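Local structure of protein kinase, putative (Bodo saltans, 6TLY) at residues Ala5-Asn13 / Ala63-His72; Val71-Gly79 / Leu88-Pro98. The protein is a putative protein kinase of the kinetoplastid kinetochore, whose zinc-binding central domain, the part described here, probably helps bring it to centromeres. All blocks are in the same frame, centred on the assembly; numbering follows the deposited sequence.

Contact 1: Ala5-Asn13 / Ala63-His72; sequences APGAIQCMN and AESRKFKEVH. With ZN (zinc ion), chain B.
Arg66 NE donates to Gly7 O at 2.7 Å, tying the N-terminal loop to the end of helix 60-65, which closes in a Schellman motif. Arg66, the first residue to leave helical angles, has the motif's positive phi (62°), and its side chain, bent at chi2 (82°), folds back so that NH1 also holds Glu64 O at 2.8 Å. Glu64 O, in the guanidinium plane, and Gly7 O, tilted 22° from it, together limit how the flat group can turn. Gly7 suits its place because the loop enters through a type II turn, Ala5 to Ala8, in which Pro6 and Gly7 occupy the central positions and glycine readily accepts the positive phi.

Over one face of the guanidinium lies Ile9, its CG1 3.6 Å from Arg66 NH2, the two side chains crossing at about a right angle. The branching of isoleucine serves further neighbours: CG2 meets Ala63 CB at 4.0 Å, while CD1 lies 4.0 Å from Glu64 CG. Glu64 OE2 is hydrogen-bonded to the hydroxyls of Tyr47 and Tyr49, and the side chains of Ile9 and Ala63 also touch Tyr49. Met12 CE is modelled over a face of the His72 ring, too close for its exact placement to be trusted. Between Ile9 and Met12, Cys11 joins His15, Cys51 and Cys54 round a zinc ion, its SG 2.5 Å from the metal.

Contact 2: Val71-Gly79 / Leu88-Pro98; sequences VHFLCAKCG and LQYHSRGCRGP. With ZN (zinc ion), chain D.
Cys75 and Cys95 each set SG anti to the backbone N (chi1 173° and -178°), whereas Cys78 tucks its SG between N and the carbonyl carbon (68°), and the three sulfurs converge with His91 on one zinc ion. This is a C2H2-type finger in its Cys-Cys-His-Cys form, hairpin 73-74/81-82 followed by helix 85-93. His91 NE2 binds the zinc ion at 1.9 Å; Cys75 SG lies at the edge of the imidazole, in its plane. Leu88, one helical turn before His91, lays CD1 3.6 Å from Cys75 CA and CD2 against Phe73 CB, an apolar join of strand to helix.

Lys77 is long enough to cross to the C-terminal end of the helix and the turn beyond it, where its NZ donates to Cys95 O at 2.8 Å. Lys77 NZ also donates to Ser92 OG at 3.0 Å and, more distantly, to Ser92 O, which Cys95 N reaches from the opposite face of the carbonyl. With an alanine at Ser92, the ammonium would probably be left with two carbonyls and be less firmly fixed. If the cysteines bind as thiolates, the site is likely to carry net negative charge, which the nearby Lys77 would partly offset.

In the fold
The contacts lie in series along the chain, their centres about 19 Å apart, and share Val71 and His72. Contact 1 brings the loop before strand 18-20 to the end of helix 60-65, which follows the three-stranded sheet 18-20/48-51/56-59 of the first, C1-like zinc-binding part. From there loop 66-72 leads into strand 73-74, and contact 2 closes the C-terminal finger by joining that strand and the next turn to helix 85-93 and the tail beyond. Strand 81-82 also joins the regions: Lys81 N bonds to Asn13 OD1, and the side chains of Met12 and His72 touch Lys81. The finger is thus held to the Cys11 loop of the first zinc site by more than the linking peptide.

Contact 1: Ala5-Asn13 / Ala63-His72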
# COMPACT_ATOMS: atom_id res chain seq x y z
N ALA A 5 11.74 8.06 -7.09
CA ALA A 5 11.87 9.40 -7.73
C ALA A 5 10.49 10.02 -7.80
O ALA A 5 9.52 9.26 -7.89
CB ALA A 5 12.42 9.30 -9.12
N PRO A 6 10.34 11.36 -7.79
CA PRO A 6 9.01 11.95 -7.90
C PRO A 6 8.26 11.43 -9.14
O PRO A 6 8.82 11.41 -10.21
CB PRO A 6 9.34 13.45 -8.01
CG PRO A 6 10.62 13.61 -7.23
CD PRO A 6 11.39 12.35 -7.53
N GLY A 7 7.03 10.95 -8.91
CA GLY A 7 6.12 10.39 -9.92
C GLY A 7 6.30 8.91 -10.26
O GLY A 7 5.56 8.48 -11.13
N ALA A 8 7.21 8.15 -9.61
CA ALA A 8 7.48 6.70 -9.87
C ALA A 8 6.43 5.77 -9.20
O ALA A 8 5.70 6.35 -8.40
CB ALA A 8 8.87 6.37 -9.38
N ILE A 9 6.34 4.48 -9.48
CA ILE A 9 5.27 3.75 -8.74
C ILE A 9 5.75 3.50 -7.31
O ILE A 9 6.48 2.55 -7.08
CB ILE A 9 4.78 2.49 -9.45
CG1 ILE A 9 4.24 2.83 -10.84
CG2 ILE A 9 3.73 1.81 -8.59
CD1 ILE A 9 3.60 1.68 -11.52
N GLN A 10 5.20 4.27 -6.40
CA GLN A 10 5.64 4.28 -5.01
C GLN A 10 4.47 4.18 -4.02
O GLN A 10 3.36 4.50 -4.36
CB GLN A 10 6.43 5.57 -4.77
N CYS A 11 4.79 3.81 -2.79
CA CYS A 11 3.79 3.79 -1.71
C CYS A 11 3.68 5.18 -1.07
O CYS A 11 4.31 6.10 -1.52
CB CYS A 11 4.21 2.78 -0.66
SG CYS A 11 5.64 3.39 0.25
N MET A 12 2.90 5.32 -0.01
CA MET A 12 2.73 6.63 0.62
C MET A 12 4.01 7.11 1.31
O MET A 12 4.13 8.32 1.56
CB MET A 12 1.61 6.62 1.68
CG MET A 12 0.33 5.98 1.22
SD MET A 12 -0.90 5.98 2.54
CE MET A 12 -1.62 7.58 2.30
N ASN A 13 4.92 6.19 1.66
CA ASN A 13 6.16 6.54 2.33
C ASN A 13 7.39 6.50 1.41
O ASN A 13 8.50 6.27 1.88
CB ASN A 13 6.34 5.67 3.57
CG ASN A 13 5.21 5.93 4.54
OD1 ASN A 13 5.06 7.05 5.04
ND2 ASN A 13 4.36 4.94 4.79
N ALA A 63 -2.21 2.35 -9.25
CA ALA A 63 -0.76 2.41 -9.24
C ALA A 63 -0.13 3.06 -10.49
O ALA A 63 0.66 4.00 -10.36
CB ALA A 63 -0.18 1.02 -9.00
N GLU A 64 -0.56 2.63 -11.67
CA GLU A 64 -0.04 3.09 -12.94
C GLU A 64 -0.51 4.51 -13.28
O GLU A 64 0.27 5.27 -13.84
CB GLU A 64 -0.35 2.05 -14.02
CG GLU A 64 0.47 0.78 -13.78
CD GLU A 64 0.02 -0.46 -14.53
OE1 GLU A 64 -0.86 -0.33 -15.41
OE2 GLU A 64 0.53 -1.57 -14.22
N SER A 65 -1.71 4.91 -12.83
CA SER A 65 -2.17 6.29 -13.04
C SER A 65 -1.67 7.27 -11.94
O SER A 65 -1.94 8.47 -12.02
CB SER A 65 -3.69 6.34 -13.16
OG SER A 65 -4.34 6.23 -11.91
N ARG A 66 -0.94 6.77 -10.93
CA ARG A 66 -0.41 7.55 -9.82
C ARG A 66 -1.52 8.18 -9.00
O ARG A 66 -1.41 9.33 -8.58
CB ARG A 66 0.63 8.59 -10.27
CG ARG A 66 1.99 7.97 -10.42
CD ARG A 66 2.18 7.26 -11.73
NE ARG A 66 3.56 6.80 -11.91
CZ ARG A 66 3.95 5.92 -12.83
NH1 ARG A 66 3.06 5.37 -13.64
NH2 ARG A 66 5.23 5.58 -12.93
N LYS A 67 -2.61 7.43 -8.80
CA LYS A 67 -3.71 7.90 -7.98
C LYS A 67 -3.27 7.79 -6.53
O LYS A 67 -2.58 6.85 -6.15
CB LYS A 67 -4.96 7.05 -8.20
CG LYS A 67 -5.87 7.61 -9.28
CD LYS A 67 -7.32 7.26 -9.01
CE LYS A 67 -7.83 7.92 -7.75
NZ LYS A 67 -8.98 7.18 -7.18
N PHE A 68 -3.65 8.76 -5.72
CA PHE A 68 -3.30 8.78 -4.31
C PHE A 68 -4.53 8.97 -3.46
O PHE A 68 -5.54 9.51 -3.92
CB PHE A 68 -2.23 9.88 -4.02
CG PHE A 68 -2.62 11.28 -4.45
CD1 PHE A 68 -2.33 11.73 -5.73
CD2 PHE A 68 -3.28 12.13 -3.59
CE1 PHE A 68 -2.69 13.01 -6.13
CE2 PHE A 68 -3.65 13.41 -4.00
CZ PHE A 68 -3.34 13.84 -5.26
N LYS A 69 -4.46 8.49 -2.21
CA LYS A 69 -5.50 8.65 -1.21
C LYS A 69 -5.53 10.14 -0.85
O LYS A 69 -4.48 10.76 -0.68
CB LYS A 69 -5.13 7.83 0.03
CG LYS A 69 -6.27 7.54 0.98
CD LYS A 69 -7.24 6.56 0.41
CE LYS A 69 -8.18 6.05 1.47
NZ LYS A 69 -8.93 4.86 0.98
N GLU A 70 -6.73 10.72 -0.75
CA GLU A 70 -6.87 12.13 -0.41
C GLU A 70 -6.86 12.37 1.12
O GLU A 70 -6.93 13.51 1.53
CB GLU A 70 -8.13 12.73 -1.06
CG GLU A 70 -7.99 12.90 -2.56
CD GLU A 70 -9.30 12.84 -3.33
OE1 GLU A 70 -10.14 13.76 -3.15
OE2 GLU A 70 -9.49 11.89 -4.11
N VAL A 71 -6.80 11.31 1.94
CA VAL A 71 -6.68 11.41 3.40
C VAL A 71 -5.52 10.55 3.87
O VAL A 71 -5.48 9.36 3.55
CB VAL A 71 -7.96 11.10 4.21
CG1 VAL A 71 -7.73 11.38 5.69
CG2 VAL A 71 -9.15 11.94 3.71
N HIS A 72 -4.57 11.12 4.63
CA HIS A 72 -3.43 10.38 5.14
C HIS A 72 -3.48 10.39 6.68
O HIS A 72 -3.75 11.42 7.27
CB HIS A 72 -2.11 11.03 4.69
CG HIS A 72 -1.84 10.97 3.21
ND1 HIS A 72 -0.65 11.46 2.68
CD2 HIS A 72 -2.60 10.50 2.20
CE1 HIS A 72 -0.74 11.27 1.37
NE2 HIS A 72 -1.88 10.68 1.04
ZN ZN B . 6.36 1.60 1.77

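Contact 2: Val71-Gly79 / Leu88-Pro98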
# COMPACT_ATOMS: atom_id res chain seq x y z
N VAL A 71 -6.80 11.31 1.94
CA VAL A 71 -6.68 11.41 3.40
C VAL A 71 -5.52 10.55 3.87
O VAL A 71 -5.48 9.36 3.55
CB VAL A 71 -7.96 11.10 4.21
CG1 VAL A 71 -7.73 11.38 5.69
CG2 VAL A 71 -9.15 11.94 3.71
N HIS A 72 -4.57 11.12 4.63
CA HIS A 72 -3.43 10.38 5.14
C HIS A 72 -3.48 10.39 6.68
O HIS A 72 -3.75 11.42 7.27
CB HIS A 72 -2.11 11.03 4.69
CG HIS A 72 -1.84 10.97 3.21
ND1 HIS A 72 -0.65 11.46 2.68
CD2 HIS A 72 -2.60 10.50 2.20
CE1 HIS A 72 -0.74 11.27 1.37
NE2 HIS A 72 -1.88 10.68 1.04
N PHE A 73 -3.21 9.24 7.31
CA PHE A 73 -3.16 9.09 8.76
C PHE A 73 -1.69 8.84 9.13
O PHE A 73 -1.09 7.90 8.63
CB PHE A 73 -4.04 7.93 9.22
CG PHE A 73 -5.49 8.16 8.90
CD1 PHE A 73 -6.01 7.80 7.66
CD2 PHE A 73 -6.33 8.79 9.80
CE1 PHE A 73 -7.34 8.05 7.35
CE2 PHE A 73 -7.66 9.07 9.47
CZ PHE A 73 -8.16 8.68 8.25
N LEU A 74 -1.12 9.66 9.99
CA LEU A 74 0.28 9.58 10.34
C LEU A 74 0.52 9.09 11.76
O LEU A 74 -0.20 9.50 12.68
CB LEU A 74 0.94 10.96 10.16
CG LEU A 74 1.32 11.35 8.73
CD1 LEU A 74 0.11 11.80 7.93
CD2 LEU A 74 2.31 12.51 8.74
N CYS A 75 1.57 8.30 11.93
CA CYS A 75 1.97 7.84 13.25
C CYS A 75 2.77 8.96 13.90
O CYS A 75 3.75 9.43 13.33
CB CYS A 75 2.78 6.55 13.16
SG CYS A 75 3.47 6.03 14.75
N ALA A 76 2.35 9.38 15.10
CA ALA A 76 3.07 10.43 15.81
C ALA A 76 4.47 9.99 16.23
O ALA A 76 5.35 10.83 16.34
CB ALA A 76 2.27 10.86 17.05
N LYS A 77 4.68 8.69 16.47
CA LYS A 77 5.94 8.20 17.00
C LYS A 77 7.05 8.01 15.96
O LYS A 77 8.22 8.21 16.30
CB LYS A 77 5.69 6.92 17.79
CG LYS A 77 4.77 7.21 18.98
CD LYS A 77 4.16 5.96 19.55
CE LYS A 77 2.98 5.47 18.76
NZ LYS A 77 2.31 4.33 19.45
N CYS A 78 6.71 7.68 14.69
CA CYS A 78 7.75 7.48 13.67
C CYS A 78 7.56 8.29 12.39
O CYS A 78 8.45 8.32 11.55
CB CYS A 78 7.91 5.99 13.36
SG CYS A 78 6.49 5.25 12.50
N GLY A 79 6.39 8.91 12.22
CA GLY A 79 6.07 9.72 11.06
C GLY A 79 5.49 8.95 9.88
O GLY A 79 5.13 9.56 8.88
N LEU A 88 -3.30 2.49 10.62
CA LEU A 88 -2.51 3.27 11.58
C LEU A 88 -2.63 2.64 12.98
O LEU A 88 -1.63 2.49 13.67
CB LEU A 88 -2.97 4.74 11.62
CG LEU A 88 -2.39 5.60 12.77
CD1 LEU A 88 -0.88 5.75 12.62
CD2 LEU A 88 -3.05 6.97 12.80
N GLN A 89 -3.85 2.27 13.38
CA GLN A 89 -4.08 1.68 14.70
C GLN A 89 -3.34 0.34 14.88
O GLN A 89 -2.74 0.15 15.93
CB GLN A 89 -5.57 1.55 15.00
CG GLN A 89 -6.18 2.92 15.31
CD GLN A 89 -7.68 2.88 15.39
OE1 GLN A 89 -8.33 1.98 14.85
NE2 GLN A 89 -8.27 3.88 16.04
N TYR A 90 -3.32 -0.52 13.85
CA TYR A 90 -2.57 -1.79 13.92
C TYR A 90 -1.08 -1.49 14.09
O TYR A 90 -0.44 -2.09 14.95
CB TYR A 90 -2.75 -2.65 12.67
CG TYR A 90 -4.15 -3.16 12.41
CD1 TYR A 90 -5.02 -3.43 13.46
CD2 TYR A 90 -4.58 -3.46 11.13
CE1 TYR A 90 -6.30 -3.93 13.23
CE2 TYR A 90 -5.85 -3.95 10.88
CZ TYR A 90 -6.70 -4.21 11.94
OH TYR A 90 -7.97 -4.68 11.68
N HIS A 91 -0.54 -0.52 13.33
CA HIS A 91 0.87 -0.13 13.43
C HIS A 91 1.20 0.41 14.83
O HIS A 91 2.19 -0.00 15.43
CB HIS A 91 1.21 0.96 12.38
CG HIS A 91 2.53 1.65 12.58
ND1 HIS A 91 3.72 1.09 12.13
CD2 HIS A 91 2.81 2.83 13.18
CE1 HIS A 91 4.67 1.95 12.44
NE2 HIS A 91 4.17 3.02 13.08
N SER A 92 0.41 1.39 15.29
CA SER A 92 0.61 2.11 16.54
C SER A 92 0.69 1.20 17.78
O SER A 92 1.46 1.48 18.69
CB SER A 92 -0.45 3.19 16.71
OG SER A 92 -0.05 4.14 17.68
N ARG A 93 -0.06 0.11 17.79
CA ARG A 93 -0.06 -0.85 18.90
C ARG A 93 1.36 -1.38 19.18
O ARG A 93 1.76 -1.51 20.34
CB ARG A 93 -1.01 -2.01 18.57
CG ARG A 93 -1.08 -3.08 19.65
CD ARG A 93 -2.28 -2.92 20.56
NE ARG A 93 -3.54 -2.96 19.80
CZ ARG A 93 -4.72 -2.59 20.29
NH1 ARG A 93 -4.83 -2.15 21.54
NH2 ARG A 93 -5.81 -2.65 19.53
N GLY A 94 2.14 -1.58 18.10
CA GLY A 94 3.50 -2.08 18.19
C GLY A 94 4.59 -1.06 17.94
O GLY A 94 5.75 -1.44 17.84
N CYS A 95 4.25 0.23 17.86
CA CYS A 95 5.25 1.28 17.60
C CYS A 95 5.54 2.15 18.79
O CYS A 95 4.64 2.76 19.34
CB CYS A 95 4.89 2.12 16.38
SG CYS A 95 6.12 3.40 15.97
N ARG A 96 6.81 2.25 19.16
CA ARG A 96 7.31 3.15 20.20
C ARG A 96 8.34 4.15 19.64
O ARG A 96 8.98 4.86 20.41
CB ARG A 96 7.95 2.38 21.35
CG ARG A 96 7.06 1.28 21.87
CD ARG A 96 6.23 1.68 23.07
NE ARG A 96 5.55 0.51 23.63
CZ ARG A 96 6.12 -0.36 24.46
NH1 ARG A 96 7.38 -0.19 24.85
NH2 ARG A 96 5.44 -1.41 24.89
N GLY A 97 8.52 4.17 18.33
CA GLY A 97 9.49 5.03 17.67
C GLY A 97 10.03 4.40 16.41
O GLY A 97 9.65 3.29 16.03
N PRO A 98 10.92 5.13 15.74
CA PRO A 98 11.48 4.61 14.48
C PRO A 98 12.28 3.31 14.61
O PRO A 98 12.97 3.12 15.61
CB PRO A 98 12.36 5.76 13.98
CG PRO A 98 12.63 6.61 15.19
CD PRO A 98 11.43 6.47 16.06
ZN ZN D . 5.08 4.38 14.12